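PDB 6QE7: anti-sigma-I factor RsgI3 from Clostridium thermocellum, which probably holds sigma factor SigI3 inactive by direct binding until its extracellular sensing part, the pectin-binding PA14 dyad seen here, meets polysaccharide. Local coordinates for residues 13-17 with 110-114; 65-70 with 115-121; 69-73 with 84-88. All coordinates share one frame. Numbering follows the deposited sequence.

Interaction 1 (13-17 with 110-114). With CA (calcium ion), chain D.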
ATOM      1  N   ASN A  13       0.166  -5.639  -3.604  1.00 26.17           N
ATOM      2  CA  ASN A  13       0.769  -4.388  -4.145  1.00 26.32           C
ATOM      3  C   ASN A  13       2.293  -4.434  -3.874  1.00 27.14           C
ATOM      4  O   ASN A  13       2.746  -5.249  -3.012  1.00 29.55           O
ATOM      5  CB  ASN A  13       0.091  -3.170  -3.503  1.00 26.83           C
ATOM      6  CG  ASN A  13      -1.189  -2.745  -4.204  1.00 28.65           C
ATOM      7  OD1 ASN A  13      -1.450  -3.141  -5.339  1.00 25.66           O
ATOM      8  ND2 ASN A  13      -1.930  -1.822  -3.601  1.00 29.99           N
ATOM      9  N   MET A  14       3.059  -3.525  -4.477  1.00 26.65           N
ATOM     10  CA  MET A  14       4.543  -3.514  -4.410  1.00 28.81           C
ATOM     11  C   MET A  14       5.022  -2.584  -3.309  1.00 27.45           C
ATOM     12  O   MET A  14       6.224  -2.478  -3.093  1.00 26.59           O
ATOM     13  CB  MET A  14       5.131  -3.185  -5.783  1.00 31.61           C
ATOM     14  CG  MET A  14       5.097  -1.748  -6.259  1.00 39.00           C
ATOM     15  SD  MET A  14       5.527  -2.156  -8.058  1.00 46.45           S
ATOM     16  CE  MET A  14       5.059  -0.589  -8.832  1.00 57.36           C
ATOM     17  N   ASP A  15       4.089  -1.998  -2.548  1.00 30.08           N
ATOM     18  CA  ASP A  15       4.456  -1.092  -1.435  1.00 26.26           C
ATOM     19  C   ASP A  15       3.865  -1.566  -0.126  1.00 24.83           C
ATOM     20  O   ASP A  15       3.476  -0.684   0.675  1.00 29.66           O
ATOM     21  CB  ASP A  15       3.883   0.305  -1.666  1.00 33.89           C
ATOM     22  CG  ASP A  15       2.346   0.313  -1.774  1.00 26.98           C
ATOM     23  OD1 ASP A  15       1.705  -0.795  -1.886  1.00 29.05           O
ATOM     24  OD2 ASP A  15       1.811   1.425  -1.736  1.00 30.61           O
ATOM     25  N   PHE A  16       3.748  -2.866   0.108  1.00 23.52           N
ATOM     26  CA  PHE A  16       3.366  -3.418   1.427  1.00 25.82           C
ATOM     27  C   PHE A  16       1.966  -2.921   1.755  1.00 29.87           C
ATOM     28  O   PHE A  16       1.704  -2.647   2.910  1.00 31.18           O
ATOM     29  CB  PHE A  16       4.346  -3.031   2.549  1.00 28.35           C
ATOM     30  CG  PHE A  16       5.757  -3.427   2.164  1.00 28.40           C
ATOM     31  CD1 PHE A  16       6.106  -4.753   2.133  1.00 24.75           C
ATOM     32  CD2 PHE A  16       6.662  -2.484   1.717  1.00 30.29           C
ATOM     33  CE1 PHE A  16       7.376  -5.137   1.743  1.00 26.35           C
ATOM     34  CE2 PHE A  16       7.926  -2.858   1.295  1.00 32.13           C
ATOM     35  CZ  PHE A  16       8.264  -4.194   1.296  1.00 29.82           C
ATOM     36  N   SER A  17       1.104  -2.835   0.758  1.00 26.94           N
ATOM     37  CA  SER A  17      -0.365  -2.718   0.920  1.00 27.24           C
ATOM     38  C   SER A  17      -1.004  -3.891   0.190  1.00 25.51           C
ATOM     39  O   SER A  17      -0.296  -4.618  -0.642  1.00 29.02           O
ATOM     40  CB  SER A  17      -0.912  -1.382   0.430  1.00 26.49           C
ATOM     41  OG  SER A  17      -0.743  -1.283  -0.993  1.00 25.98           O
ATOM     42  N   GLU A 110      13.162  -6.628   2.665  1.00 31.81           N
ATOM     43  CA  GLU A 110      11.992  -6.135   1.894  1.00 26.54           C
ATOM     44  C   GLU A 110      12.330  -6.343   0.444  1.00 25.47           C
ATOM     45  O   GLU A 110      13.490  -6.169   0.070  1.00 24.92           O
ATOM     46  CB  GLU A 110      11.685  -4.669   2.243  1.00 26.60           C
ATOM     47  CG  GLU A 110      11.096  -4.578   3.635  1.00 24.97           C
ATOM     48  CD  GLU A 110      10.741  -3.172   4.115  1.00 23.55           C
ATOM     49  OE1 GLU A 110      11.055  -2.241   3.435  1.00 23.26           O
ATOM     50  OE2 GLU A 110      10.075  -3.075   5.116  1.00 29.06           O
ATOM     51  N   TYR A 111      11.341  -6.804  -0.308  1.00 23.80           N
ATOM     52  CA  TYR A 111      11.508  -7.224  -1.699  1.00 21.55           C
ATOM     53  C   TYR A 111      10.301  -6.719  -2.463  1.00 24.53           C
ATOM     54  O   TYR A 111       9.195  -6.785  -1.873  1.00 23.80           O
ATOM     55  CB  TYR A 111      11.604  -8.767  -1.718  1.00 24.52           C
ATOM     56  CG  TYR A 111      11.278  -9.301  -3.081  1.00 27.03           C
ATOM     57  CD1 TYR A 111      12.211  -9.260  -4.095  1.00 27.28           C
ATOM     58  CD2 TYR A 111       9.995  -9.686  -3.388  1.00 29.10           C
ATOM     59  CE1 TYR A 111      11.906  -9.632  -5.384  1.00 26.98           C
ATOM     60  CE2 TYR A 111       9.673 -10.072  -4.667  1.00 33.90           C
ATOM     61  CZ  TYR A 111      10.619 -10.031  -5.661  1.00 29.28           C
ATOM     62  OH  TYR A 111      10.280 -10.431  -6.902  1.00 34.55           O
ATOM     63  N   TYR A 112      10.436  -6.408  -3.759  1.00 23.95           N
ATOM     64  CA  TYR A 112       9.227  -6.277  -4.583  1.00 25.22           C
ATOM     65  C   TYR A 112       9.568  -6.703  -6.012  1.00 23.96           C
ATOM     66  O   TYR A 112      10.723  -6.761  -6.436  1.00 26.09           O
ATOM     67  CB  TYR A 112       8.694  -4.849  -4.537  1.00 22.61           C
ATOM     68  CG  TYR A 112       9.408  -3.896  -5.464  1.00 24.68           C
ATOM     69  CD1 TYR A 112      10.576  -3.257  -5.097  1.00 25.29           C
ATOM     70  CD2 TYR A 112       8.885  -3.587  -6.715  1.00 23.31           C
ATOM     71  CE1 TYR A 112      11.224  -2.356  -5.950  1.00 30.44           C
ATOM     72  CE2 TYR A 112       9.485  -2.655  -7.559  1.00 27.00           C
ATOM     73  CZ  TYR A 112      10.661  -2.018  -7.179  1.00 30.02           C
ATOM     74  OH  TYR A 112      11.285  -1.198  -8.064  1.00 30.77           O
ATOM     75  N   GLN A 113       8.522  -7.139  -6.661  1.00 26.05           N
ATOM     76  CA  GLN A 113       8.368  -7.417  -8.100  1.00 24.75           C
ATOM     77  C   GLN A 113       7.527  -6.318  -8.747  1.00 25.49           C
ATOM     78  O   GLN A 113       6.403  -5.950  -8.224  1.00 26.13           O
ATOM     79  CB  GLN A 113       7.694  -8.794  -8.259  1.00 24.27           C
ATOM     80  CG  GLN A 113       6.876  -8.910  -9.553  1.00 26.35           C
ATOM     81  CD  GLN A 113       7.676  -9.082 -10.807  1.00 27.20           C
ATOM     82  OE1 GLN A 113       8.758  -8.525 -10.975  1.00 31.08           O
ATOM     83  NE2 GLN A 113       7.199  -9.988 -11.672  1.00 27.77           N
ATOM     84  N   HIS A 114       8.034  -5.836  -9.866  1.00 28.39           N
ATOM     85  CA  HIS A 114       7.283  -4.920 -10.743  1.00 28.27           C
ATOM     86  C   HIS A 114       6.606  -5.764 -11.829  1.00 26.98           C
ATOM     87  O   HIS A 114       5.431  -6.094 -11.640  1.00 27.96           O
ATOM     88  CB  HIS A 114       8.148  -3.747 -11.255  1.00 29.37           C
ATOM     89  CG  HIS A 114       7.356  -2.759 -12.054  1.00 33.94           C
ATOM     90  ND1 HIS A 114       7.838  -2.231 -13.211  1.00 33.93           N
ATOM     91  CD2 HIS A 114       6.068  -2.304 -11.925  1.00 33.75           C
ATOM     92  CE1 HIS A 114       6.910  -1.460 -13.778  1.00 37.08           C
ATOM     93  NE2 HIS A 114       5.800  -1.487 -12.991  1.00 34.61           N
TER
HETATM   94 CA    CA D 401      10.523  -8.108 -12.318  1.00 30.91          CA
HETATM   95  O   HOH W   1      11.045  -5.868 -13.819  1.00 33.18           O
HETATM   96  O   HOH W   2      12.286  -7.813 -14.399  1.00 33.84           O
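The 13-17 loop runs past the end of strand 110-113 without hydrogen bonds; the backbones come closest at M14 and Y112, with CA atoms 5.4 Å apart. Within the loop, N13 N bonds to S17 O (3.2 Å), N13 ND2 to S17 OG (2.9 Å) and S17 OG to D15 OD1 (2.7 Å), forming a compact turn from which the CA-to-CB bonds of M14 and F16 point toward the strand. M14 has the largest covered area: its CB lies 3.9 Å from Y112 CD2, its CE 3.7 Å from H114 CD2, and its SD 4.9 Å from the Y112 ring centroid, an oblique Met-aromatic contact. F16 packs CZ at 3.6 Å against CB of E110, whose carboxylate forms a salt bridge with R49. Q113 binds calcium through OE1 (2.3 Å) and R116 O through NE2. Joining strands 6-11 and 19-25 of the first PA14 domain, the loop also reaches the second: M14 shares a backbone hydrogen bond with G251 and D15 accepts one from Q253 N.

Interaction 2 (65-70 with 115-121); sequences YTVTDD and VRAASAK. With CA (calcium ion), chain D.
Four of the five protein ligands of one of the two calcium sites in the first PA14 domain come from this contact, where an antiparallel strand pair opens into a metal-binding loop. The axes of strand segments 65-69 and 119-121 approach to 4.6 Å, their N-to-C directions 173° apart. V67-K121 and D69-S119 are hydrogen-bonded pairs: V67 N to K121 O 2.8 Å, K121 N to V67 O 3.0 Å, D69 N to S119 O 3.0 Å, S119 N to D69 O 3.0 Å. T68 and A120 form the non-hydrogen-bonded pair between them, CA atoms 4.5 Å apart, on the opposite face. Water 3 links S119 OG (2.8 Å) and, weakly, V67 O (2.9 Å). The D69-D70 peptide is cis, the aspartate pair known from calcium-dependent PA14 lectins. With chi1 t for D69 and m for D70, D69 OD1 lies 2.3 Å and D70 OD1 2.4 Å from CA; D70 OD1 also accepts H114 N. The loop adds V115 O and A117 O, each 2.3 Å from CA, R116 between them taking phi 57°. Q113 and waters 1 and 2 complete seven ligands; D69 OD2 accepts from water 2 (2.7 Å) and D70 OD2 from water 1 (2.8 Å).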
ATOM      1  N   TYR A  65      24.526 -11.124   0.888  1.00 28.37           N
ATOM      2  CA  TYR A  65      24.201 -10.932  -0.547  1.00 29.59           C
ATOM      3  C   TYR A  65      22.697 -11.166  -0.746  1.00 30.52           C
ATOM      4  O   TYR A  65      22.132 -12.107  -0.173  1.00 30.92           O
ATOM      5  CB  TYR A  65      24.906 -11.914  -1.475  1.00 33.03           C
ATOM      6  CG  TYR A  65      26.342 -12.249  -1.155  1.00 30.30           C
ATOM      7  CD1 TYR A  65      26.696 -12.991  -0.026  1.00 33.09           C
ATOM      8  CD2 TYR A  65      27.350 -11.816  -2.001  1.00 32.74           C
ATOM      9  CE1 TYR A  65      28.029 -13.321   0.212  1.00 36.36           C
ATOM     10  CE2 TYR A  65      28.681 -12.123  -1.758  1.00 33.27           C
ATOM     11  CZ  TYR A  65      29.020 -12.874  -0.646  1.00 30.25           C
ATOM     12  OH  TYR A  65      30.361 -13.114  -0.428  1.00 41.82           O
ATOM     13  N   THR A  66      22.118 -10.342  -1.617  1.00 27.65           N
ATOM     14  CA  THR A  66      20.744 -10.456  -2.135  1.00 29.55           C
ATOM     15  C   THR A  66      20.893 -10.611  -3.638  1.00 28.00           C
ATOM     16  O   THR A  66      21.733  -9.972  -4.227  1.00 30.83           O
ATOM     17  CB  THR A  66      19.890  -9.252  -1.730  1.00 30.12           C
ATOM     18  OG1 THR A  66      20.425  -8.063  -2.328  1.00 23.34           O
ATOM     19  CG2 THR A  66      19.804  -9.061  -0.235  1.00 32.88           C
ATOM     20  N   VAL A  67      20.157 -11.540  -4.214  1.00 30.76           N
ATOM     21  CA  VAL A  67      19.998 -11.567  -5.684  1.00 32.84           C
ATOM     22  C   VAL A  67      18.488 -11.484  -5.899  1.00 32.97           C
ATOM     23  O   VAL A  67      17.795 -12.425  -5.487  1.00 27.33           O
ATOM     24  CB  VAL A  67      20.595 -12.856  -6.306  1.00 32.35           C
ATOM     25  CG1 VAL A  67      20.548 -12.789  -7.815  1.00 36.15           C
ATOM     26  CG2 VAL A  67      22.017 -13.074  -5.851  1.00 39.59           C
ATOM     27  N   THR A  68      18.022 -10.408  -6.519  1.00 29.97           N
ATOM     28  CA  THR A  68      16.593 -10.047  -6.591  1.00 29.25           C
ATOM     29  C   THR A  68      16.282  -9.517  -7.968  1.00 29.02           C
ATOM     30  O   THR A  68      17.094  -8.775  -8.562  1.00 24.47           O
ATOM     31  CB  THR A  68      16.155  -9.012  -5.563  1.00 27.42           C
ATOM     32  OG1 THR A  68      16.944  -7.796  -5.506  1.00 24.55           O
ATOM     33  CG2 THR A  68      16.153  -9.602  -4.178  1.00 28.89           C
ATOM     34  N   ASP A  69      15.041  -9.785  -8.337  1.00 29.76           N
ATOM     35  CA  ASP A  69      14.309  -9.040  -9.366  1.00 32.78           C
ATOM     36  C   ASP A  69      12.894  -8.898  -8.818  1.00 29.35           C
ATOM     37  O   ASP A  69      12.258  -9.952  -8.690  1.00 27.13           O
ATOM     38  CB  ASP A  69      14.409  -9.785 -10.698  1.00 34.71           C
ATOM     39  CG  ASP A  69      13.520  -9.173 -11.757  1.00 32.62           C
ATOM     40  OD1 ASP A  69      12.598  -8.356 -11.384  1.00 27.42           O
ATOM     41  OD2 ASP A  69      13.769  -9.469 -12.920  1.00 33.41           O
ATOM     42  N   ASP A  70      12.420  -7.656  -8.436  1.00 25.91           N
ATOM     43  CA  ASP A  70      13.145  -6.405  -8.631  1.00 28.08           C
ATOM     44  C   ASP A  70      13.943  -5.991  -7.403  1.00 27.38           C
ATOM     45  O   ASP A  70      15.027  -6.523  -7.186  1.00 33.77           O
ATOM     46  CB  ASP A  70      12.216  -5.288  -9.075  1.00 28.17           C
ATOM     47  CG  ASP A  70      11.649  -5.615 -10.450  1.00 27.78           C
ATOM     48  OD1 ASP A  70      10.722  -6.514 -10.509  1.00 30.20           O
ATOM     49  OD2 ASP A  70      12.056  -4.956 -11.426  1.00 29.28           O
ATOM     50  N   VAL A 115       7.341  -6.130 -12.880  1.00 26.28           N
ATOM     51  CA  VAL A 115       6.806  -6.894 -14.034  1.00 30.59           C
ATOM     52  C   VAL A 115       7.797  -7.961 -14.510  1.00 31.55           C
ATOM     53  O   VAL A 115       8.889  -8.129 -13.948  1.00 23.67           O
ATOM     54  CB  VAL A 115       6.432  -5.924 -15.172  1.00 30.33           C
ATOM     55  CG1 VAL A 115       5.285  -4.949 -14.791  1.00 29.30           C
ATOM     56  CG2 VAL A 115       7.634  -5.179 -15.715  1.00 30.40           C
ATOM     57  N   ARG A 116       7.384  -8.729 -15.513  1.00 38.82           N
ATOM     58  CA  ARG A 116       8.294  -9.753 -16.072  1.00 31.25           C
ATOM     59  C   ARG A 116       8.736 -10.689 -14.954  1.00 33.05           C
ATOM     60  O   ARG A 116       7.853 -11.312 -14.279  1.00 35.11           O
ATOM     61  CB  ARG A 116       9.415  -9.031 -16.786  1.00 30.26           C
ATOM     62  CG  ARG A 116       8.789  -8.078 -17.795  1.00 35.42           C
ATOM     63  CD  ARG A 116       9.757  -7.714 -18.880  1.00 41.30           C
ATOM     64  NE  ARG A 116       9.128  -6.713 -19.743  1.00 46.76           N
ATOM     65  CZ  ARG A 116       9.258  -6.660 -21.062  1.00 49.11           C
ATOM     66  NH1 ARG A 116       9.989  -7.561 -21.692  1.00 56.86           N
ATOM     67  NH2 ARG A 116       8.707  -5.673 -21.740  1.00 45.26           N
ATOM     68  N   ALA A 117      10.016 -10.953 -14.890  1.00 31.72           N
ATOM     69  CA  ALA A 117      10.554 -12.042 -14.047  1.00 32.67           C
ATOM     70  C   ALA A 117      10.557 -11.603 -12.587  1.00 26.87           C
ATOM     71  O   ALA A 117      10.594 -10.409 -12.318  1.00 27.77           O
ATOM     72  CB  ALA A 117      11.925 -12.389 -14.548  1.00 32.01           C
ATOM     73  N   ALA A 118      10.521 -12.541 -11.649  1.00 30.20           N
ATOM     74  CA  ALA A 118      10.513 -12.265 -10.188  1.00 27.01           C
ATOM     75  C   ALA A 118      11.333 -13.344  -9.465  1.00 28.69           C
ATOM     76  O   ALA A 118      11.069 -14.569  -9.716  1.00 28.01           O
ATOM     77  CB  ALA A 118       9.069 -12.172  -9.688  1.00 25.01           C
ATOM     78  N   SER A 119      12.296 -12.933  -8.634  1.00 25.77           N
ATOM     79  CA  SER A 119      13.097 -13.845  -7.781  1.00 28.99           C
ATOM     80  C   SER A 119      13.670 -13.131  -6.566  1.00 32.21           C
ATOM     81  O   SER A 119      13.882 -11.912  -6.625  1.00 32.78           O
ATOM     82  CB  SER A 119      14.241 -14.499  -8.580  1.00 32.54           C
ATOM     83  OG  SER A 119      15.024 -13.545  -9.300  1.00 31.55           O
ATOM     84  N   ALA A 120      13.980 -13.884  -5.517  1.00 32.69           N
ATOM     85  CA  ALA A 120      14.575 -13.326  -4.287  1.00 33.56           C
ATOM     86  C   ALA A 120      15.376 -14.425  -3.590  1.00 29.69           C
ATOM     87  O   ALA A 120      14.807 -15.504  -3.227  1.00 28.29           O
ATOM     88  CB  ALA A 120      13.519 -12.742  -3.382  1.00 32.32           C
ATOM     89  N   LYS A 121      16.619 -14.098  -3.331  1.00 28.02           N
ATOM     90  CA  LYS A 121      17.610 -14.990  -2.676  1.00 35.44           C
ATOM     91  C   LYS A 121      18.486 -14.183  -1.749  1.00 30.32           C
ATOM     92  O   LYS A 121      18.952 -13.064  -2.190  1.00 28.57           O
ATOM     93  CB  LYS A 121      18.547 -15.596  -3.714  1.00 34.90           C
ATOM     94  CG  LYS A 121      17.810 -16.441  -4.733  1.00 37.79           C
ATOM     95  CD  LYS A 121      18.619 -16.954  -5.877  1.00 44.33           C
ATOM     96  CE  LYS A 121      17.658 -17.563  -6.872  1.00 46.42           C
ATOM     97  NZ  LYS A 121      18.299 -18.642  -7.631  1.00 57.74           N
TER
HETATM   98 CA    CA D 401      10.523  -8.108 -12.318  1.00 30.91          CA
HETATM   99  O   HOH W   3      17.315 -13.993  -7.819  1.00 37.93           O
HETATM  100  O   HOH W   2      12.286  -7.813 -14.399  1.00 33.84           O
HETATM  101  O   HOH W   1      11.045  -5.868 -13.819  1.00 33.18           O

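Interaction 3 (69-73 with 84-88); sequences DDGVR and KWKSQ. With CA (calcium ion), chain D.
D69 ends its strand over Q88, its CA 3.4 Å from Q88 O in a CA-H...O contact, while its OD1 binds calcium at 2.3 Å. A cis peptide leads to D70 (phi/psi -95/-100°, chi1 m), whose CA is 4.9 Å from that of Q88. D70 OD1 lies 2.4 Å from the calcium and accepts H114 N; D70 OD2 takes Q88 N at 3.1 Å and water 1 at 2.8 Å. Q88, with chi1 p, directs NE2 to D70 O (3.1 Å, weak), its OE1 bonding to H93. D70 and G71 face Y112 as a classic beta bulge. G71 (-95/171°) brings its CA within 4.2 Å of W85 CA and 3.2 Å of K84 O; an ideal CB on it would fall 2.5 Å from K86 N, so the close approach depends on the missing side chain. W85 is the centre of an inverse gamma turn leading out of the hairpin of strands 72-76 and 79-84. V72 pairs with K84 as an antiparallel hydrogen-bonded pair, V72 N to K84 O and K84 N to V72 O both 3.0 Å. R73 lays its guanidinium flat on W85: planes at 17°, NH1 3.5 Å from W85 CG, and CZ 4.3 Å from the five-membered ring centroid in an off-centre cation-pi contact, while NE keeps a salt bridge to D83. At the hairpin end the contact thus rests on backbone pairing and a stacked cation; at the metal end the carboxylate of D70 bridges the calcium (OD1) and the backbone N of Q88 (OD2).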
ATOM      1  N   ASP A  69      15.041  -9.785  -8.337  1.00 29.76           N
ATOM      2  CA  ASP A  69      14.309  -9.040  -9.366  1.00 32.78           C
ATOM      3  C   ASP A  69      12.894  -8.898  -8.818  1.00 29.35           C
ATOM      4  O   ASP A  69      12.258  -9.952  -8.690  1.00 27.13           O
ATOM      5  CB  ASP A  69      14.409  -9.785 -10.698  1.00 34.71           C
ATOM      6  CG  ASP A  69      13.520  -9.173 -11.757  1.00 32.62           C
ATOM      7  OD1 ASP A  69      12.598  -8.356 -11.384  1.00 27.42           O
ATOM      8  OD2 ASP A  69      13.769  -9.469 -12.920  1.00 33.41           O
ATOM      9  N   ASP A  70      12.420  -7.656  -8.436  1.00 25.91           N
ATOM     10  CA  ASP A  70      13.145  -6.405  -8.631  1.00 28.08           C
ATOM     11  C   ASP A  70      13.943  -5.991  -7.403  1.00 27.38           C
ATOM     12  O   ASP A  70      15.027  -6.523  -7.186  1.00 33.77           O
ATOM     13  CB  ASP A  70      12.216  -5.288  -9.075  1.00 28.17           C
ATOM     14  CG  ASP A  70      11.649  -5.615 -10.450  1.00 27.78           C
ATOM     15  OD1 ASP A  70      10.722  -6.514 -10.509  1.00 30.20           O
ATOM     16  OD2 ASP A  70      12.056  -4.956 -11.426  1.00 29.28           O
ATOM     17  N   GLY A  71      13.429  -5.083  -6.605  1.00 28.85           N
ATOM     18  CA  GLY A  71      14.290  -4.328  -5.684  1.00 27.60           C
ATOM     19  C   GLY A  71      14.322  -4.950  -4.315  1.00 26.24           C
ATOM     20  O   GLY A  71      13.598  -5.929  -4.011  1.00 25.48           O
ATOM     21  N   VAL A  72      15.218  -4.436  -3.504  1.00 26.35           N
ATOM     22  CA  VAL A  72      15.431  -5.044  -2.167  1.00 24.64           C
ATOM     23  C   VAL A  72      15.873  -3.977  -1.193  1.00 20.16           C
ATOM     24  O   VAL A  72      16.625  -3.106  -1.564  1.00 24.24           O
ATOM     25  CB  VAL A  72      16.443  -6.185  -2.307  1.00 26.48           C
ATOM     26  CG1 VAL A  72      17.740  -5.654  -2.893  1.00 27.30           C
ATOM     27  CG2 VAL A  72      16.689  -6.970  -0.986  1.00 29.06           C
ATOM     28  N   ARG A  73      15.632  -4.220   0.063  1.00 22.92           N
ATOM     29  CA  ARG A  73      16.347  -3.549   1.146  1.00 26.70           C
ATOM     30  C   ARG A  73      16.673  -4.582   2.213  1.00 26.53           C
ATOM     31  O   ARG A  73      15.768  -5.395   2.544  1.00 24.43           O
ATOM     32  CB  ARG A  73      15.462  -2.440   1.739  1.00 31.16           C
ATOM     33  CG  ARG A  73      15.196  -1.246   0.839  1.00 26.33           C
ATOM     34  CD  ARG A  73      14.616  -0.117   1.703  1.00 30.02           C
ATOM     35  NE  ARG A  73      14.777   1.094   0.915  1.00 34.04           N
ATOM     36  CZ  ARG A  73      13.825   1.678   0.220  1.00 37.48           C
ATOM     37  NH1 ARG A  73      12.541   1.259   0.245  1.00 28.70           N
ATOM     38  NH2 ARG A  73      14.189   2.775  -0.402  1.00 38.01           N
ATOM     39  N   LYS A  84      18.518  -1.006  -2.534  1.00 30.19           N
ATOM     40  CA  LYS A  84      18.453  -1.038  -4.007  1.00 27.92           C
ATOM     41  C   LYS A  84      17.000  -1.200  -4.426  1.00 27.66           C
ATOM     42  O   LYS A  84      16.664  -2.266  -5.032  1.00 21.38           O
ATOM     43  CB  LYS A  84      19.315  -2.175  -4.524  1.00 24.87           C
ATOM     44  CG  LYS A  84      20.794  -1.959  -4.323  1.00 29.38           C
ATOM     45  CD  LYS A  84      21.324  -0.724  -4.968  1.00 31.90           C
ATOM     46  CE  LYS A  84      22.807  -0.642  -4.663  1.00 37.81           C
ATOM     47  NZ  LYS A  84      23.462   0.207  -5.652  1.00 39.32           N
ATOM     48  N   TRP A  85      16.171  -0.265  -3.993  1.00 24.06           N
ATOM     49  CA  TRP A  85      14.716  -0.362  -4.220  1.00 26.33           C
ATOM     50  C   TRP A  85      14.373   0.175  -5.600  1.00 26.03           C
ATOM     51  O   TRP A  85      14.132   1.368  -5.743  1.00 23.71           O
ATOM     52  CB  TRP A  85      14.004   0.467  -3.161  1.00 28.58           C
ATOM     53  CG  TRP A  85      12.577   0.052  -3.009  1.00 26.56           C
ATOM     54  CD1 TRP A  85      11.477   0.810  -3.259  1.00 26.62           C
ATOM     55  CD2 TRP A  85      12.090  -1.167  -2.429  1.00 24.72           C
ATOM     56  NE1 TRP A  85      10.339   0.105  -2.947  1.00 28.82           N
ATOM     57  CE2 TRP A  85      10.670  -1.059  -2.347  1.00 24.22           C
ATOM     58  CE3 TRP A  85      12.677  -2.354  -2.034  1.00 21.97           C
ATOM     59  CZ2 TRP A  85       9.856  -2.121  -2.015  1.00 23.23           C
ATOM     60  CZ3 TRP A  85      11.868  -3.412  -1.644  1.00 26.34           C
ATOM     61  CH2 TRP A  85      10.466  -3.282  -1.609  1.00 28.48           C
ATOM     62  N   LYS A  86      14.452  -0.669  -6.617  1.00 25.96           N
ATOM     63  CA  LYS A  86      14.379  -0.246  -8.034  1.00 25.60           C
ATOM     64  C   LYS A  86      14.060  -1.468  -8.878  1.00 28.58           C
ATOM     65  O   LYS A  86      14.202  -2.616  -8.386  1.00 27.24           O
ATOM     66  CB  LYS A  86      15.677   0.399  -8.532  1.00 28.35           C
ATOM     67  CG  LYS A  86      16.858  -0.562  -8.603  1.00 31.81           C
ATOM     68  CD  LYS A  86      18.159   0.102  -8.873  1.00 31.51           C
ATOM     69  CE  LYS A  86      19.292  -0.885  -9.086  1.00 33.52           C
ATOM     70  NZ  LYS A  86      20.477  -0.132  -9.550  1.00 32.75           N
ATOM     71  N   SER A  87      13.680  -1.149 -10.098  1.00 27.69           N
ATOM     72  CA  SER A  87      13.455  -2.038 -11.231  1.00 28.34           C
ATOM     73  C   SER A  87      14.836  -2.592 -11.613  1.00 29.02           C
ATOM     74  O   SER A  87      15.801  -1.815 -11.873  1.00 30.09           O
ATOM     75  CB  SER A  87      12.767  -1.280 -12.328  1.00 30.05           C
ATOM     76  OG  SER A  87      12.612  -2.075 -13.459  1.00 33.06           O
ATOM     77  N   GLN A  88      14.973  -3.911 -11.556  1.00 25.06           N
ATOM     78  CA  GLN A  88      16.222  -4.550 -11.980  1.00 26.97           C
ATOM     79  C   GLN A  88      15.941  -6.010 -12.313  1.00 28.77           C
ATOM     80  O   GLN A  88      15.304  -6.672 -11.535  1.00 30.88           O
ATOM     81  CB  GLN A  88      17.307  -4.495 -10.896  1.00 32.45           C
ATOM     82  CG  GLN A  88      16.841  -4.965  -9.527  1.00 34.73           C
ATOM     83  CD  GLN A  88      17.961  -4.965  -8.511  1.00 40.58           C
ATOM     84  OE1 GLN A  88      18.801  -4.088  -8.468  1.00 37.75           O
ATOM     85  NE2 GLN A  88      18.000  -5.988  -7.662  1.00 50.39           N
TER
HETATM   86 CA    CA D 401      10.523  -8.108 -12.318  1.00 30.91          CA
HETATM   87  O   HOH W   2      12.286  -7.813 -14.399  1.00 33.84           O
HETATM   88  O   HOH W   1      11.045  -5.868 -13.819  1.00 33.18           O

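One calcium ion joins all three contacts: Q113 from interaction 1, D69 and D70 shared by interactions 2 and 3, and V115 and A117 from interaction 2. Interactions 2 and 3 are closest, with centres about 7 Å apart; the centre of interaction 1 is about 10 Å from that of interaction 3 and 12 Å from that of interaction 2. Strand 105-113 is tied to the aspartate turn by Y111 OH to D69 O (2.7 Å) and Y112 O to D70 N (2.8 Å), and T68 O meets Q88 NE2 at 3.1 Å. The second calcium, held by N12, D44 and T45, lies about 7 Å from the M14 side chain, so interaction 1 lies between the sites, Q113 binding one.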